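Alginate lyase (Bacteroides ovatus, PDB 3NNB) probably cleaves the polysaccharide alginate by beta-elimination. Local coordinates at residues Asn221-Leu235 / Tyr277-Ile291. Residues are numbered along the deposited sequence; the frame is centred on the assembly and turned at random.
Sequences NHGLAYDVQLTAYAL and YTIFNLGHMLDMCSI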
loop_
_atom_site.group_PDB
_atom_site.type_symbol
_atom_site.label_atom_id
_atom_site.label_comp_id
_atom_site.label_asym_id
_atom_site.label_seq_id
_atom_site.Cartn_x
_atom_site.Cartn_y
_atom_site.Cartn_z
ATOM N N ASN A 221 -4.757 3.460 11.825
ATOM C CA ASN A 221 -4.256 3.355 10.458
ATOM C C ASN A 221 -5.177 2.578 9.501
ATOM O O ASN A 221 -5.181 2.843 8.297
ATOM C CB ASN A 221 -2.819 2.808 10.443
ATOM C CG ASN A 221 -2.736 1.326 10.767
ATOM O OD1 ASN A 221 -3.077 0.496 9.912
ATOM N ND2 ASN A 221 -2.272 0.968 11.987
ATOM N N HIS A 222 -5.932 1.614 10.026
ATOM C CA HIS A 222 -6.807 0.843 9.158
ATOM C C HIS A 222 -7.858 1.706 8.532
ATOM O O HIS A 222 -8.137 1.565 7.354
ATOM C CB HIS A 222 -7.472 -0.314 9.902
ATOM C CG HIS A 222 -6.623 -1.527 10.027
ATOM N ND1 HIS A 222 -6.530 -2.472 9.032
ATOM C CD2 HIS A 222 -5.837 -1.959 11.036
ATOM C CE1 HIS A 222 -5.751 -3.458 9.441
ATOM N NE2 HIS A 222 -5.282 -3.155 10.637
ATOM N N GLY A 223 -8.472 2.582 9.309
ATOM C CA GLY A 223 -9.524 3.405 8.789
ATOM C C GLY A 223 -9.009 4.484 7.839
ATOM O O GLY A 223 -9.652 4.797 6.832
ATOM N N LEU A 224 -7.845 5.058 8.136
ATOM C CA LEU A 224 -7.222 6.017 7.234
ATOM C C LEU A 224 -6.886 5.374 5.887
ATOM O O LEU A 224 -7.202 5.914 4.806
ATOM C CB LEU A 224 -6.005 6.636 7.927
ATOM C CG LEU A 224 -5.339 7.843 7.249
ATOM C CD1 LEU A 224 -4.682 8.767 8.280
ATOM C CD2 LEU A 224 -4.314 7.400 6.196
ATOM N N ALA A 225 -6.326 4.160 5.953
ATOM C CA ALA A 225 -6.002 3.408 4.760
ATOM C C ALA A 225 -7.248 3.013 3.958
ATOM O O ALA A 225 -7.208 2.986 2.721
ATOM C CB ALA A 225 -5.108 2.169 5.101
ATOM N N TYR A 226 -8.348 2.727 4.629
ATOM C CA TYR A 226 -9.607 2.389 3.921
ATOM C C TYR A 226 -9.973 3.509 2.986
ATOM O O TYR A 226 -10.310 3.278 1.839
ATOM C CB TYR A 226 -10.718 2.124 4.916
ATOM C CG TYR A 226 -12.074 1.906 4.262
ATOM C CD1 TYR A 226 -12.867 2.984 3.922
ATOM C CD2 TYR A 226 -12.534 0.616 3.961
ATOM C CE1 TYR A 226 -14.117 2.818 3.337
ATOM C CE2 TYR A 226 -13.803 0.423 3.365
ATOM C CZ TYR A 226 -14.584 1.521 3.062
ATOM O OH TYR A 226 -15.859 1.435 2.470
ATOM N N ASP A 227 -9.904 4.734 3.492
ATOM C CA ASP A 227 -10.296 5.891 2.667
ATOM C C ASP A 227 -9.386 6.042 1.449
ATOM O O ASP A 227 -9.838 6.361 0.358
ATOM C CB ASP A 227 -10.280 7.181 3.470
ATOM C CG ASP A 227 -11.475 7.331 4.383
ATOM O OD1 ASP A 227 -12.330 6.429 4.469
ATOM O OD2 ASP A 227 -11.562 8.393 5.050
ATOM N N VAL A 228 -8.071 5.883 1.647
ATOM C CA VAL A 228 -7.141 5.955 0.511
ATOM C C VAL A 228 -7.478 4.930 -0.573
ATOM O O VAL A 228 -7.515 5.250 -1.764
ATOM C CB VAL A 228 -5.639 5.817 0.937
ATOM C CG1 VAL A 228 -4.721 6.024 -0.254
ATOM C CG2 VAL A 228 -5.306 6.830 2.033
ATOM N N GLN A 229 -7.735 3.702 -0.143
ATOM C CA GLN A 229 -8.019 2.637 -1.092
ATOM C C GLN A 229 -9.350 2.933 -1.779
ATOM O O GLN A 229 -9.445 2.844 -2.989
ATOM C CB GLN A 229 -8.134 1.294 -0.348
ATOM C CG GLN A 229 -6.860 0.795 0.302
ATOM C CD GLN A 229 -6.953 -0.691 0.633
ATOM O OE1 GLN A 229 -6.964 -1.531 -0.279
ATOM N NE2 GLN A 229 -6.981 -1.032 1.941
ATOM N N LEU A 230 -10.378 3.320 -1.015
ATOM C CA LEU A 230 -11.679 3.626 -1.644
ATOM C C LEU A 230 -11.510 4.720 -2.721
ATOM O O LEU A 230 -12.052 4.632 -3.839
ATOM C CB LEU A 230 -12.709 4.039 -0.595
ATOM C CG LEU A 230 -14.142 4.217 -1.129
ATOM C CD1 LEU A 230 -14.751 2.851 -1.477
ATOM C CD2 LEU A 230 -14.991 4.967 -0.061
ATOM N N THR A 231 -10.714 5.730 -2.391
ATOM C CA THR A 231 -10.495 6.879 -3.288
ATOM C C THR A 231 -9.793 6.419 -4.564
ATOM O O THR A 231 -10.231 6.726 -5.673
ATOM C CB THR A 231 -9.737 7.971 -2.591
ATOM O OG1 THR A 231 -10.483 8.412 -1.451
ATOM C CG2 THR A 231 -9.527 9.193 -3.532
ATOM N N ALA A 232 -8.697 5.671 -4.404
ATOM C CA ALA A 232 -7.949 5.202 -5.557
ATOM C C ALA A 232 -8.804 4.280 -6.449
ATOM O O ALA A 232 -8.739 4.380 -7.689
ATOM C CB ALA A 232 -6.712 4.430 -5.093
ATOM N N TYR A 233 -9.569 3.364 -5.843
ATOM C CA TYR A 233 -10.348 2.387 -6.639
ATOM C C TYR A 233 -11.523 3.103 -7.305
ATOM O O TYR A 233 -11.862 2.798 -8.450
ATOM C CB TYR A 233 -10.803 1.191 -5.816
ATOM C CG TYR A 233 -9.655 0.522 -5.087
ATOM C CD1 TYR A 233 -8.367 0.659 -5.510
ATOM C CD2 TYR A 233 -9.874 -0.217 -3.915
ATOM C CE1 TYR A 233 -7.294 0.080 -4.784
ATOM C CE2 TYR A 233 -8.862 -0.813 -3.243
ATOM C CZ TYR A 233 -7.554 -0.645 -3.645
ATOM O OH TYR A 233 -6.512 -1.164 -2.898
ATOM N N ALA A 234 -12.088 4.092 -6.612
ATOM C CA ALA A 234 -13.147 4.917 -7.207
ATOM C C ALA A 234 -12.622 5.615 -8.463
ATOM O O ALA A 234 -13.286 5.611 -9.506
ATOM C CB ALA A 234 -13.691 5.957 -6.161
ATOM N N LEU A 235 -11.420 6.201 -8.389
ATOM C CA LEU A 235 -10.867 6.934 -9.539
ATOM C C LEU A 235 -10.592 5.965 -10.676
ATOM O O LEU A 235 -10.911 6.277 -11.831
ATOM C CB LEU A 235 -9.580 7.693 -9.192
ATOM C CG LEU A 235 -9.830 8.930 -8.341
ATOM C CD1 LEU A 235 -8.513 9.477 -7.766
ATOM C CD2 LEU A 235 -10.505 10.016 -9.222
ATOM N N TYR A 277 4.525 1.953 12.727
ATOM C CA TYR A 277 3.152 2.345 12.469
ATOM C C TYR A 277 2.990 3.873 12.281
ATOM O O TYR A 277 2.116 4.312 11.518
ATOM C CB TYR A 277 2.211 1.798 13.553
ATOM C CG TYR A 277 1.793 0.380 13.255
ATOM C CD1 TYR A 277 0.983 0.104 12.180
ATOM C CD2 TYR A 277 2.327 -0.717 13.960
ATOM C CE1 TYR A 277 0.614 -1.206 11.860
ATOM C CE2 TYR A 277 1.956 -2.040 13.628
ATOM C CZ TYR A 277 1.089 -2.265 12.600
ATOM O OH TYR A 277 0.760 -3.562 12.241
ATOM N N THR A 278 3.774 4.664 13.012
ATOM C CA THR A 278 3.775 6.123 12.803
ATOM C C THR A 278 4.125 6.389 11.324
ATOM O O THR A 278 3.480 7.196 10.639
ATOM C CB THR A 278 4.797 6.801 13.707
ATOM O OG1 THR A 278 4.339 6.768 15.074
ATOM C CG2 THR A 278 5.048 8.273 13.291
ATOM N N ILE A 279 5.141 5.710 10.835
ATOM C CA ILE A 279 5.578 5.872 9.432
ATOM C C ILE A 279 4.570 5.292 8.407
ATOM O O ILE A 279 4.317 5.887 7.392
ATOM C CB ILE A 279 7.001 5.243 9.245
ATOM C CG1 ILE A 279 8.025 6.060 10.026
ATOM C CG2 ILE A 279 7.364 5.109 7.747
ATOM C CD1 ILE A 279 9.406 5.394 10.133
ATOM N N PHE A 280 4.030 4.122 8.710
ATOM C CA PHE A 280 2.994 3.463 7.891
ATOM C C PHE A 280 1.840 4.425 7.663
ATOM O O PHE A 280 1.421 4.656 6.511
ATOM C CB PHE A 280 2.527 2.241 8.673
ATOM C CG PHE A 280 1.646 1.239 7.916
ATOM C CD1 PHE A 280 2.125 0.512 6.845
ATOM C CD2 PHE A 280 0.363 0.962 8.380
ATOM C CE1 PHE A 280 1.332 -0.472 6.238
ATOM C CE2 PHE A 280 -0.426 0.005 7.781
ATOM C CZ PHE A 280 0.054 -0.714 6.721
ATOM N N ASN A 281 1.356 5.042 8.732
ATOM C CA ASN A 281 0.203 5.943 8.628
ATOM C C ASN A 281 0.585 7.228 7.907
ATOM O O ASN A 281 -0.146 7.684 7.070
ATOM C CB ASN A 281 -0.391 6.226 10.019
ATOM C CG ASN A 281 -1.883 6.404 10.022
ATOM O OD1 ASN A 281 -2.601 5.930 9.139
ATOM N ND2 ASN A 281 -2.393 7.023 11.091
ATOM N N LEU A 282 1.752 7.788 8.227
ATOM C CA LEU A 282 2.223 8.990 7.517
ATOM C C LEU A 282 2.377 8.733 6.015
ATOM O O LEU A 282 2.025 9.597 5.184
ATOM C CB LEU A 282 3.551 9.495 8.102
ATOM C CG LEU A 282 3.464 10.584 9.143
ATOM C CD1 LEU A 282 4.801 10.683 9.899
ATOM C CD2 LEU A 282 3.022 11.931 8.460
ATOM N N GLY A 283 2.911 7.574 5.643
ATOM C CA GLY A 283 3.048 7.243 4.212
ATOM C C GLY A 283 1.682 7.165 3.502
ATOM O O GLY A 283 1.540 7.594 2.359
ATOM N N HIS A 284 0.683 6.642 4.186
ATOM C CA HIS A 284 -0.663 6.555 3.648
ATOM C C HIS A 284 -1.327 7.940 3.576
ATOM O O HIS A 284 -2.097 8.232 2.640
ATOM C CB HIS A 284 -1.502 5.572 4.424
ATOM C CG HIS A 284 -0.959 4.188 4.368
ATOM N ND1 HIS A 284 -1.286 3.229 5.308
ATOM C CD2 HIS A 284 -0.055 3.621 3.535
ATOM C CE1 HIS A 284 -0.627 2.115 5.017
ATOM N NE2 HIS A 284 0.112 2.317 3.941
HETATM N N MSE A 285 -1.008 8.799 4.545
HETATM C CA MSE A 285 -1.431 10.198 4.480
HETATM C C MSE A 285 -0.879 10.851 3.209
HETATM O O MSE A 285 -1.588 11.544 2.510
HETATM C CB MSE A 285 -0.977 10.999 5.695
HETATM C CG MSE A 285 -1.631 10.537 6.993
HETATM SE SE MSE A 285 -0.833 11.384 8.516
HETATM C CE MSE A 285 -1.740 10.426 9.946
ATOM N N LEU A 286 0.400 10.643 2.957
ATOM C CA LEU A 286 1.059 11.184 1.767
ATOM C C LEU A 286 0.546 10.594 0.475
ATOM O O LEU A 286 0.450 11.291 -0.532
ATOM C CB LEU A 286 2.577 11.109 1.896
ATOM C CG LEU A 286 3.185 11.939 3.035
ATOM C CD1 LEU A 286 4.663 11.617 3.329
ATOM C CD2 LEU A 286 3.102 13.439 2.695
ATOM N N ASP A 287 0.179 9.311 0.489
ATOM C CA ASP A 287 -0.503 8.725 -0.658
ATOM C C ASP A 287 -1.823 9.462 -0.929
ATOM O O ASP A 287 -2.109 9.786 -2.067
ATOM C CB ASP A 287 -0.843 7.237 -0.397
ATOM C CG ASP A 287 0.364 6.322 -0.490
ATOM O OD1 ASP A 287 1.407 6.650 -1.079
ATOM O OD2 ASP A 287 0.259 5.219 0.108
HETATM N N MSE A 288 -2.613 9.769 0.104
HETATM C CA MSE A 288 -3.834 10.525 -0.067
HETATM C C MSE A 288 -3.516 11.919 -0.589
HETATM O O MSE A 288 -4.241 12.438 -1.446
HETATM C CB MSE A 288 -4.611 10.623 1.245
HETATM C CG MSE A 288 -6.000 11.233 1.101
HETATM SE SE MSE A 288 -7.093 10.385 -0.269
HETATM C CE MSE A 288 -8.601 10.057 0.814
ATOM N N CYS A 289 -2.470 12.556 -0.063
ATOM C CA CYS A 289 -2.102 13.903 -0.552
ATOM C C CYS A 289 -1.797 13.844 -2.045
ATOM O O CYS A 289 -2.195 14.743 -2.795
ATOM C CB CYS A 289 -0.858 14.417 0.180
ATOM S SG CYS A 289 -1.141 14.825 1.923
ATOM N N SER A 290 -1.084 12.786 -2.474
ATOM C CA SER A 290 -0.722 12.619 -3.885
ATOM C C SER A 290 -1.968 12.442 -4.750
ATOM O O SER A 290 -2.165 13.173 -5.734
ATOM C CB SER A 290 0.244 11.438 -4.061
ATOM O OG SER A 290 1.437 11.688 -3.328
ATOM N N ILE A 291 -2.854 11.511 -4.360
ATOM C CA ILE A 291 -4.107 11.317 -5.096
ATOM C C ILE A 291 -4.917 12.603 -5.165
ATOM O O ILE A 291 -5.346 13.024 -6.252
ATOM C CB ILE A 291 -4.971 10.239 -4.458
ATOM C CG1 ILE A 291 -4.229 8.910 -4.523
ATOM C CG2 ILE A 291 -6.331 10.108 -5.185
ATOM C CD1 ILE A 291 -4.884 7.823 -3.618
HETATM O O HOH W 1 -2.954 4.120 7.223
#
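Val-228 and Ile-291 interlock as reciprocal knobs into holes between helices 221-236 and 274-293, two neighbours in the (alpha/alpha) toroid expected of this alginate lyase family. The segment axes run nearly parallel, 26° apart, and approach to 9.6 Å. Val-228 sits among His-284, Asp-287, Met-288 and Ile-291. Its CG1, anti to the backbone N, meets CD1 of Ile-291 at 3.8 Å, while CG2 rests against the helix backbone at His-284 O. In return, Ile-291 fills the hollow formed by Val-228, Thr-231, Ala-232 and Leu-235. Its CG2 presses on Leu-235 CD1 at 3.4 Å, a tight carbon contact. Selenomethionine Met-288 bends back so that its methyl CE lies 3.4 Å from Thr-231 OG1, a hydroxyl that donates to Asp-227 O. Between this interlock and the N-terminal ends of the segments, Leu-224 CD1 meets CG and CE of the extended selenomethionine Met-285, the two side chains crossing at about a right angle; Phe-250 of helix 240-258 touches both Leu-224 and Met-288.

Polar and aromatic groups take over at the N-terminal ends. The side-chain amide of Asn-221 reaches two rings from one side: OD1 lies 3.4 Å from CE2 at the edge of Phe-280, whereas ND2 approaches CD1 of Tyr-277. The amide plane is nearly perpendicular to the Phe-280 ring (82°) but only slightly tilted from that of Tyr-277. A citrate, probably from the crystallisation liquor, lies beside Tyr-277 and is hydrogen-bonded to His-222 NE2; it may mark a pocket. The Tyr-277 hydroxyl is hydrogen-bonded to Tyr-69 OH.

A water bridges the helices. It donates to Asn-221 O and to Asn-281 OD1, whose amide ND2 is held by Gln-265, and its third bond, 2.7 Å long, reaches His-284 ND1 with the water oxygen in the imidazole plane.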